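Local coordinates for protein coronin (Toxoplasma gondii, PDB 4OZU) that probably binds actin filaments, as coronins do, this chain being the N-terminal WD40 beta-propeller domain of the longer protein, at residues Gly55-Ile60 and Lys74-Thr79; Arg105-Pro110 and Thr117-Pro122; Asp193-Ile198 and Val207-Cys212. All blocks are in the same frame, centred on the assembly; numbering follows the deposited sequence.

Interaction 1: Gly55-Ile60 and Lys74-Thr79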
loop_
_atom_site.group_PDB
_atom_site.type_symbol
_atom_site.label_atom_id
_atom_site.label_comp_id
_atom_site.label_asym_id
_atom_site.label_seq_id
_atom_site.Cartn_x
_atom_site.Cartn_y
_atom_site.Cartn_z
ATOM N N GLY A 55 -11.435 -8.746 -20.253
ATOM C CA GLY A 55 -11.488 -8.674 -18.803
ATOM C C GLY A 55 -10.119 -8.670 -18.155
ATOM O O GLY A 55 -9.171 -9.270 -18.661
ATOM N N GLY A 56 -10.013 -7.995 -17.017
ATOM C CA GLY A 56 -8.751 -7.901 -16.318
ATOM C C GLY A 56 -8.284 -9.254 -15.822
ATOM O O GLY A 56 -9.079 -10.072 -15.355
ATOM N N VAL A 57 -6.984 -9.486 -15.937
ATOM C CA VAL A 57 -6.370 -10.707 -15.447
ATOM C C VAL A 57 -5.207 -10.336 -14.570
ATOM O O VAL A 57 -4.430 -9.438 -14.897
ATOM C CB VAL A 57 -5.888 -11.619 -16.600
ATOM C CG1 VAL A 57 -5.180 -12.859 -16.057
ATOM C CG2 VAL A 57 -7.060 -12.024 -17.457
ATOM N N LEU A 58 -5.110 -11.031 -13.444
ATOM C CA LEU A 58 -4.010 -10.877 -12.515
ATOM C C LEU A 58 -3.040 -12.035 -12.693
ATOM O O LEU A 58 -3.446 -13.196 -12.669
ATOM C CB LEU A 58 -4.546 -10.842 -11.088
ATOM C CG LEU A 58 -3.790 -10.080 -10.007
ATOM C CD1 LEU A 58 -3.610 -8.613 -10.366
ATOM C CD2 LEU A 58 -4.557 -10.224 -8.704
ATOM N N GLY A 59 -1.768 -11.716 -12.903
ATOM C CA GLY A 59 -0.723 -12.719 -12.857
ATOM C C GLY A 59 -0.298 -12.899 -11.414
ATOM O O GLY A 59 -0.137 -11.915 -10.691
ATOM N N ILE A 60 -0.142 -14.152 -10.992
ATOM C CA ILE A 60 0.304 -14.466 -9.639
ATOM C C ILE A 60 1.625 -15.229 -9.697
ATOM O O ILE A 60 1.688 -16.365 -10.183
ATOM C CB ILE A 60 -0.758 -15.286 -8.858
ATOM C CG1 ILE A 60 -2.061 -14.495 -8.722
ATOM C CG2 ILE A 60 -0.239 -15.673 -7.475
ATOM C CD1 ILE A 60 -1.944 -13.215 -7.909
ATOM N N LYS A 74 -3.085 -17.568 -12.919
ATOM C CA LYS A 74 -3.988 -16.547 -13.442
ATOM C C LYS A 74 -5.256 -16.393 -12.617
ATOM O O LYS A 74 -5.892 -17.376 -12.240
ATOM C CB LYS A 74 -4.383 -16.870 -14.880
ATOM C CG LYS A 74 -3.220 -17.105 -15.817
ATOM C CD LYS A 74 -2.416 -15.845 -16.047
ATOM C CE LYS A 74 -1.332 -16.097 -17.081
ATOM N NZ LYS A 74 -0.512 -14.891 -17.323
ATOM N N ILE A 75 -5.623 -15.144 -12.359
ATOM C CA ILE A 75 -6.904 -14.824 -11.756
ATOM C C ILE A 75 -7.715 -14.029 -12.776
ATOM O O ILE A 75 -7.292 -12.958 -13.207
ATOM C CB ILE A 75 -6.724 -14.029 -10.441
ATOM C CG1 ILE A 75 -5.991 -14.891 -9.413
ATOM C CG2 ILE A 75 -8.081 -13.575 -9.886
ATOM C CD1 ILE A 75 -5.737 -14.200 -8.083
ATOM N N LYS A 76 -8.868 -14.569 -13.166
ATOM C CA LYS A 76 -9.724 -13.937 -14.175
ATOM C C LYS A 76 -10.971 -13.333 -13.506
ATOM O O LYS A 76 -10.841 -12.519 -12.596
ATOM C CB LYS A 76 -10.096 -14.954 -15.255
ATOM C CG LYS A 76 -8.881 -15.551 -15.962
ATOM C CD LYS A 76 -9.284 -16.428 -17.137
ATOM C CE LYS A 76 -8.070 -17.022 -17.838
ATOM N NZ LYS A 76 -7.200 -15.982 -18.455
ATOM N N GLY A 77 -12.166 -13.705 -13.953
ATOM C CA GLY A 77 -13.388 -13.239 -13.310
ATOM C C GLY A 77 -13.777 -11.811 -13.659
ATOM O O GLY A 77 -14.939 -11.539 -13.976
ATOM N N HIS A 78 -12.811 -10.899 -13.600
ATOM C CA HIS A 78 -13.044 -9.495 -13.938
ATOM C C HIS A 78 -13.569 -9.339 -15.358
ATOM O O HIS A 78 -13.172 -10.081 -16.252
ATOM C CB HIS A 78 -11.755 -8.682 -13.788
ATOM C CG HIS A 78 -10.972 -9.005 -12.556
ATOM N ND1 HIS A 78 -9.918 -9.895 -12.558
ATOM C CD2 HIS A 78 -11.083 -8.556 -11.285
ATOM C CE1 HIS A 78 -9.416 -9.979 -11.338
ATOM N NE2 HIS A 78 -10.105 -9.175 -10.548
ATOM N N THR A 79 -14.451 -8.362 -15.562
ATOM C CA THR A 79 -15.010 -8.094 -16.885
ATOM C C THR A 79 -14.465 -6.772 -17.434
ATOM O O THR A 79 -14.709 -6.412 -18.585
ATOM C CB THR A 79 -16.557 -8.074 -16.850
ATOM O OG1 THR A 79 -17.035 -6.877 -16.217
ATOM C CG2 THR A 79 -17.083 -9.297 -16.106
HETATM O O HOH W 1 -10.788 -11.706 -16.610
#

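Interaction 2: Arg105-Pro110 and Thr117-Pro122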
loop_
_atom_site.group_PDB
_atom_site.type_symbol
_atom_site.label_atom_id
_atom_site.label_comp_id
_atom_site.label_asym_id
_atom_site.label_seq_id
_atom_site.Cartn_x
_atom_site.Cartn_y
_atom_site.Cartn_z
ATOM N N ARG A 105 -13.769 -8.042 -5.700
ATOM C CA ARG A 105 -13.733 -9.498 -5.650
ATOM C C ARG A 105 -12.708 -9.971 -4.629
ATOM O O ARG A 105 -11.586 -9.479 -4.606
ATOM C CB ARG A 105 -13.399 -10.068 -7.032
ATOM C CG ARG A 105 -14.487 -9.824 -8.065
ATOM C CD ARG A 105 -14.050 -10.240 -9.464
ATOM N NE ARG A 105 -15.142 -10.117 -10.432
ATOM C CZ ARG A 105 -15.467 -8.997 -11.073
ATOM N NH1 ARG A 105 -14.791 -7.877 -10.860
ATOM N NH2 ARG A 105 -16.476 -8.995 -11.943
ATOM N N ILE A 106 -13.115 -10.910 -3.780
ATOM C CA ILE A 106 -12.208 -11.538 -2.824
ATOM C C ILE A 106 -11.826 -12.902 -3.378
ATOM O O ILE A 106 -12.689 -13.695 -3.755
ATOM C CB ILE A 106 -12.839 -11.703 -1.420
ATOM C CG1 ILE A 106 -13.525 -10.408 -0.963
ATOM C CG2 ILE A 106 -11.782 -12.125 -0.413
ATOM C CD1 ILE A 106 -12.641 -9.189 -0.983
ATOM N N TRP A 107 -10.527 -13.164 -3.427
ATOM C CA TRP A 107 -9.996 -14.374 -4.031
ATOM C C TRP A 107 -9.300 -15.254 -3.003
ATOM O O TRP A 107 -8.680 -14.746 -2.074
ATOM C CB TRP A 107 -9.007 -14.013 -5.131
ATOM C CG TRP A 107 -9.582 -13.177 -6.212
ATOM C CD1 TRP A 107 -9.456 -11.830 -6.358
ATOM C CD2 TRP A 107 -10.366 -13.632 -7.324
ATOM N NE1 TRP A 107 -10.111 -11.414 -7.491
ATOM C CE2 TRP A 107 -10.680 -12.500 -8.100
ATOM C CE3 TRP A 107 -10.832 -14.883 -7.734
ATOM C CZ2 TRP A 107 -11.441 -12.583 -9.261
ATOM C CZ3 TRP A 107 -11.584 -14.965 -8.888
ATOM C CH2 TRP A 107 -11.882 -13.820 -9.639
ATOM N N GLN A 108 -9.399 -16.568 -3.187
ATOM C CA GLN A 108 -8.656 -17.526 -2.375
ATOM C C GLN A 108 -7.814 -18.437 -3.259
ATOM O O GLN A 108 -8.346 -19.287 -3.980
ATOM C CB GLN A 108 -9.598 -18.363 -1.515
ATOM C CG GLN A 108 -8.871 -19.257 -0.521
ATOM C CD GLN A 108 -9.812 -19.938 0.449
ATOM O OE1 GLN A 108 -10.977 -20.179 0.136
ATOM N NE2 GLN A 108 -9.311 -20.246 1.638
ATOM N N LEU A 109 -6.498 -18.261 -3.197
ATOM C CA LEU A 109 -5.574 -19.096 -3.968
ATOM C C LEU A 109 -5.540 -20.525 -3.434
ATOM O O LEU A 109 -5.773 -20.751 -2.246
ATOM C CB LEU A 109 -4.164 -18.498 -3.935
ATOM C CG LEU A 109 -4.011 -17.156 -4.654
ATOM C CD1 LEU A 109 -2.769 -16.435 -4.182
ATOM C CD2 LEU A 109 -3.965 -17.361 -6.159
ATOM N N PRO A 110 -5.238 -21.500 -4.306
ATOM C CA PRO A 110 -5.111 -22.880 -3.833
ATOM C C PRO A 110 -3.888 -23.047 -2.945
ATOM O O PRO A 110 -3.067 -22.129 -2.887
ATOM C CB PRO A 110 -4.962 -23.687 -5.129
ATOM C CG PRO A 110 -4.368 -22.725 -6.097
ATOM C CD PRO A 110 -4.960 -21.386 -5.750
ATOM N N THR A 117 -2.403 -22.985 -12.587
ATOM C CA THR A 117 -3.461 -22.545 -11.687
ATOM C C THR A 117 -4.278 -21.431 -12.328
ATOM O O THR A 117 -3.724 -20.452 -12.829
ATOM C CB THR A 117 -2.889 -22.051 -10.348
ATOM O OG1 THR A 117 -2.236 -23.138 -9.682
ATOM C CG2 THR A 117 -3.991 -21.498 -9.447
ATOM N N GLU A 118 -5.599 -21.593 -12.301
ATOM C CA GLU A 118 -6.518 -20.598 -12.837
ATOM C C GLU A 118 -7.674 -20.377 -11.871
ATOM O O GLU A 118 -8.367 -21.324 -11.497
ATOM C CB GLU A 118 -7.049 -21.036 -14.200
ATOM C CG GLU A 118 -7.855 -19.977 -14.931
ATOM C CD GLU A 118 -8.507 -20.522 -16.190
ATOM O OE1 GLU A 118 -9.301 -21.480 -16.080
ATOM O OE2 GLU A 118 -8.218 -20.000 -17.288
ATOM N N LEU A 119 -7.861 -19.125 -11.468
ATOM C CA LEU A 119 -8.967 -18.727 -10.607
ATOM C C LEU A 119 -9.997 -17.933 -11.401
ATOM O O LEU A 119 -9.667 -16.906 -11.995
ATOM C CB LEU A 119 -8.454 -17.889 -9.437
ATOM C CG LEU A 119 -8.556 -18.488 -8.037
ATOM C CD1 LEU A 119 -7.862 -19.837 -7.956
ATOM C CD2 LEU A 119 -7.965 -17.517 -7.024
ATOM N N LYS A 120 -11.238 -18.411 -11.406
ATOM C CA LYS A 120 -12.325 -17.732 -12.109
ATOM C C LYS A 120 -13.410 -17.249 -11.157
ATOM O O LYS A 120 -14.043 -16.223 -11.404
ATOM C CB LYS A 120 -12.946 -18.657 -13.160
ATOM C CG LYS A 120 -12.168 -18.729 -14.462
ATOM C CD LYS A 120 -12.972 -19.436 -15.545
ATOM C CE LYS A 120 -12.315 -19.299 -16.910
ATOM N NZ LYS A 120 -13.138 -19.900 -17.999
ATOM N N GLU A 121 -13.625 -17.994 -10.075
ATOM C CA GLU A 121 -14.685 -17.675 -9.120
ATOM C C GLU A 121 -14.132 -17.085 -7.823
ATOM O O GLU A 121 -13.357 -17.735 -7.128
ATOM C CB GLU A 121 -15.502 -18.927 -8.802
ATOM C CG GLU A 121 -16.254 -19.504 -9.997
ATOM C CD GLU A 121 -17.476 -18.685 -10.388
ATOM O OE1 GLU A 121 -17.681 -17.589 -9.822
ATOM O OE2 GLU A 121 -18.240 -19.147 -11.263
ATOM N N PRO A 122 -14.521 -15.843 -7.489
ATOM C CA PRO A 122 -14.143 -15.311 -6.176
ATOM C C PRO A 122 -14.874 -16.023 -5.047
ATOM O O PRO A 122 -15.948 -16.577 -5.283
ATOM C CB PRO A 122 -14.573 -13.839 -6.237
ATOM C CG PRO A 122 -14.930 -13.561 -7.652
ATOM C CD PRO A 122 -15.293 -14.868 -8.277
HETATM O O HOH W 2 -11.234 -17.597 -5.202
#

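Interaction 3: Asp193-Ile198 and Val207-Cys212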
loop_
_atom_site.group_PDB
_atom_site.type_symbol
_atom_site.label_atom_id
_atom_site.label_comp_id
_atom_site.label_asym_id
_atom_site.label_seq_id
_atom_site.Cartn_x
_atom_site.Cartn_y
_atom_site.Cartn_z
ATOM N N ASP A 193 -11.397 17.317 -4.951
ATOM C CA ASP A 193 -11.572 18.701 -4.501
ATOM C C ASP A 193 -10.401 19.160 -3.631
ATOM O O ASP A 193 -10.480 20.208 -2.991
ATOM C CB ASP A 193 -12.886 18.871 -3.730
ATOM C CG ASP A 193 -12.954 18.014 -2.485
ATOM O OD1 ASP A 193 -12.200 17.023 -2.393
ATOM O OD2 ASP A 193 -13.769 18.328 -1.591
ATOM N N LYS A 194 -9.328 18.369 -3.618
ATOM C CA LYS A 194 -8.078 18.706 -2.922
ATOM C C LYS A 194 -8.220 18.563 -1.411
ATOM O O LYS A 194 -7.456 19.155 -0.649
ATOM C CB LYS A 194 -7.621 20.129 -3.258
ATOM C CG LYS A 194 -7.728 20.519 -4.732
ATOM C CD LYS A 194 -7.291 21.953 -4.964
ATOM C CE LYS A 194 -7.720 22.438 -6.343
ATOM N NZ LYS A 194 -7.054 23.706 -6.736
ATOM N N ALA A 195 -9.194 17.771 -0.983
ATOM C CA ALA A 195 -9.454 17.586 0.434
ATOM C C ALA A 195 -8.855 16.279 0.932
ATOM O O ALA A 195 -8.836 15.269 0.222
ATOM C CB ALA A 195 -10.944 17.616 0.707
ATOM N N LEU A 196 -8.352 16.327 2.160
ATOM C CA LEU A 196 -8.015 15.135 2.918
ATOM C C LEU A 196 -9.125 14.924 3.935
ATOM O O LEU A 196 -9.402 15.816 4.737
ATOM C CB LEU A 196 -6.662 15.290 3.610
ATOM C CG LEU A 196 -6.274 14.179 4.590
ATOM C CD1 LEU A 196 -5.974 12.881 3.857
ATOM C CD2 LEU A 196 -5.093 14.618 5.416
ATOM N N ASN A 197 -9.753 13.752 3.897
ATOM C CA ASN A 197 -10.892 13.453 4.751
ATOM C C ASN A 197 -10.601 12.278 5.659
ATOM O O ASN A 197 -10.006 11.286 5.231
ATOM C CB ASN A 197 -12.138 13.151 3.910
ATOM C CG ASN A 197 -12.344 14.153 2.791
ATOM O OD1 ASN A 197 -12.752 15.292 3.025
ATOM N ND2 ASN A 197 -12.070 13.727 1.560
ATOM N N ILE A 198 -11.019 12.406 6.914
ATOM C CA ILE A 198 -10.885 11.337 7.893
ATOM C C ILE A 198 -12.262 10.745 8.176
ATOM O O ILE A 198 -13.215 11.476 8.458
ATOM C CB ILE A 198 -10.266 11.833 9.211
ATOM C CG1 ILE A 198 -9.025 12.694 8.948
ATOM C CG2 ILE A 198 -9.942 10.651 10.104
ATOM C CD1 ILE A 198 -7.918 11.984 8.192
ATOM N N VAL A 207 -15.097 12.581 10.278
ATOM C CA VAL A 207 -14.685 13.204 11.526
ATOM C C VAL A 207 -13.600 14.261 11.327
ATOM O O VAL A 207 -13.085 14.826 12.292
ATOM C CB VAL A 207 -14.196 12.151 12.522
ATOM C CG1 VAL A 207 -15.339 11.189 12.849
ATOM C CG2 VAL A 207 -12.992 11.395 11.980
ATOM N N GLY A 208 -13.261 14.545 10.079
ATOM C CA GLY A 208 -12.335 15.624 9.799
ATOM C C GLY A 208 -12.154 15.845 8.317
ATOM O O GLY A 208 -12.201 14.904 7.529
ATOM N N SER A 209 -11.961 17.098 7.929
ATOM C CA SER A 209 -11.662 17.395 6.537
ATOM C C SER A 209 -10.887 18.693 6.421
ATOM O O SER A 209 -11.180 19.661 7.116
ATOM C CB SER A 209 -12.946 17.466 5.708
ATOM O OG SER A 209 -12.633 17.552 4.327
ATOM N N VAL A 210 -9.892 18.705 5.539
ATOM C CA VAL A 210 -9.069 19.891 5.336
ATOM C C VAL A 210 -8.532 19.934 3.911
ATOM O O VAL A 210 -8.259 18.898 3.308
ATOM C CB VAL A 210 -7.886 19.937 6.340
ATOM C CG1 VAL A 210 -6.869 18.836 6.047
ATOM C CG2 VAL A 210 -7.221 21.311 6.335
ATOM N N ALA A 211 -8.393 21.140 3.377
ATOM C CA ALA A 211 -7.734 21.337 2.097
ATOM C C ALA A 211 -6.254 21.037 2.293
ATOM O O ALA A 211 -5.575 21.760 3.019
ATOM C CB ALA A 211 -7.948 22.758 1.596
ATOM N N CYS A 212 -5.749 19.972 1.672
ATOM C CA CYS A 212 -4.396 19.518 1.992
ATOM C C CYS A 212 -3.325 20.082 1.059
ATOM O O CYS A 212 -2.201 20.312 1.504
ATOM C CB CYS A 212 -4.335 17.989 2.002
ATOM S SG CYS A 212 -4.785 17.167 0.462
#

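Interaction 1: Gly55-Ile60 and Lys74-Thr79
The H78 imidazole meets the G56 carbonyl with its edge. CG sits beside the backbone N of H78 (chi1 -43°), and ND1 donates to G56 O over 2.9 Å. The oxygen lies near the ring plane, but the bond is bent, and ND1 stands above the carbonyl plane, 59° out of it. A water that donates to both G56 O and H78 O gives the G56 carbonyl a second grip. Beyond it the bare CA of G55 comes within 3.4 Å of H78 O in a CA-H...O contact. Further along, the chains pair as antiparallel strands. L58 N donates almost straight to I75 O at 2.9 Å, and I75 N returns the bond to L58 O at the same length. On one face of this pair L58 and I75 lie side by side and point the same way, CB to CB 3.9 Å. I75 then runs on extended, so that its CD1 meets I60 CG1 at 3.7 Å where the two isoleucines cross obliquely. L95 of strand 94-99, in the next blade, touches both L58 and I75. The V57 and K74 side chains cross obliquely, V57 CG1 4.1 Å from K74 CD, and V57 CG2 runs alongside K76; W50 takes K74 in a cation-pi contact. H78 follows G77, and this Gly-His pair fits the GH signature of WD40 repeats. H78 NE2 is hydrogen-bonded to T97 OG1, so both ring nitrogens are engaged from different blades. With ND1 the donor, a neutral ring is possible, and polar partners at both nitrogens would hold its orientation.

Interaction 2: Arg105-Pro110 and Thr117-Pro122
W107 holds CG beside its backbone N (chi1 -59°), and chi2 of 100° stands the indole across the chain, so that one face of its six-membered ring receives P122. R105 has the same first torsion and runs extended from CG to NE, alongside the same proline. P122 CG lies over the indole in a CH-pi contact, 3.9 Å from the centroid of the W107 six-membered ring and shifted toward the rim. Its other neighbour is the aliphatic part of the arginine, with R105 CG 3.8 Å from P122 CG. The packing is tight here: P122 CB is 3.1 Å from I106 O. At the ring edge, near its plane, K120 O approaches W107 CH2 at 3.7 Å. The W107 side chain fits the tryptophan that closes a WD40 repeat, on the third strand of a propeller blade: NE1 bonds T97 OG1, the ring meets that of H78, and the R105 guanidinium salt-bridges D101. Segment 117-122 leads from this strand toward the blade's outer strand 124-126, and its strand 118-119 adds to the preceding blade's sheet beside strand 73-75. No direct hydrogen bond links the two segments, but a water accepts from Q108 N and donates to E121 O. L119, whose chi1 of -113° departs from a staggered value, brings CD2 to 3.5 Å from Q108 O and crosses L109 at about a right angle. Its other methyl, L119 CD1, meets P110 CD tip to tip at 4.0 Å. P110 CG also meets T117 CG2 at 3.6 Å, while T117 OG1 is hydrogen-bonded to T114 N.

Interaction 3: Asp193-Ile198 and Val207-Cys212
Strands 195-198 and 207-211 run antiparallel at 170°, their axes 4.6 Å apart at closest, in a hairpin ladder where L196 and V210 form a hydrogen-bonded pair and V207 and G208 together face I198 as a classic beta bulge. In the bulge I198 O accepts from V207 N at 2.8 Å and only weakly from G208 N. I198 N in turn donates, nearly straight, to G208 O. At the far end C212 N reaches K194 O at 3.0 Å, approaching almost along the C=O axis. On the face carrying A195, N197, S209 and A211, the polar pair is N197 with S209. N197 sets CG beside its backbone N (chi1 -46°), while S209 OG stands anti to its own N (chi1 -171°); the hydroxyl thereby donates to N197 OD1 at a short 2.6 Å, in the plane of the amide. The other amide atom, N197 ND2, makes a weak bond to T191 OG1, so both ends of the amide are engaged. The opposite face is apolar. L196 CB lies 3.9 Å from C212 CB, with V210 CG1 a looser neighbour. Within the bulge the side chains of I198 and V207 cross at about a right angle, CG2 to CG2 3.7 Å. K194 sends NZ to D214 O, and C212 O bonds a Tris molecule, probably from the crystallisation liquor. These are the third and outermost strands of the four-stranded blade 175-211. On its inner side strand 195-200 pairs with strand 187-191, N197 hydrogen-bonding C189 through the backbone, and the L196 face packs on the following blade: W250 of strand 245-251 touches L196, V210 and C212, F255 in a loop adds to L196 and V210, and V234 and T236 of strand 233-239 also touch L196.

In the fold
Along the chain the contacts follow in series, each closing before the next opens. Interactions 1 and 2 are neighbours, centres 9 Å apart: strand 73-75 pairs on one side with 58-62 and on the other, in parallel, with 118-119. K74 O to L119 N and K76 N to L119 O, each 2.7 Å, are probable hydrogen bonds, and I75 packs on the W107 indole. Together they join the blade ending at 73-75 to the next, 82-126. Interaction 3 lies in a separate blade, its centre 34 Å from interaction 1 and 36 Å from interaction 2, without touching either. The seven sheets form a seven-bladed propeller, probably a scaffold for actin binding.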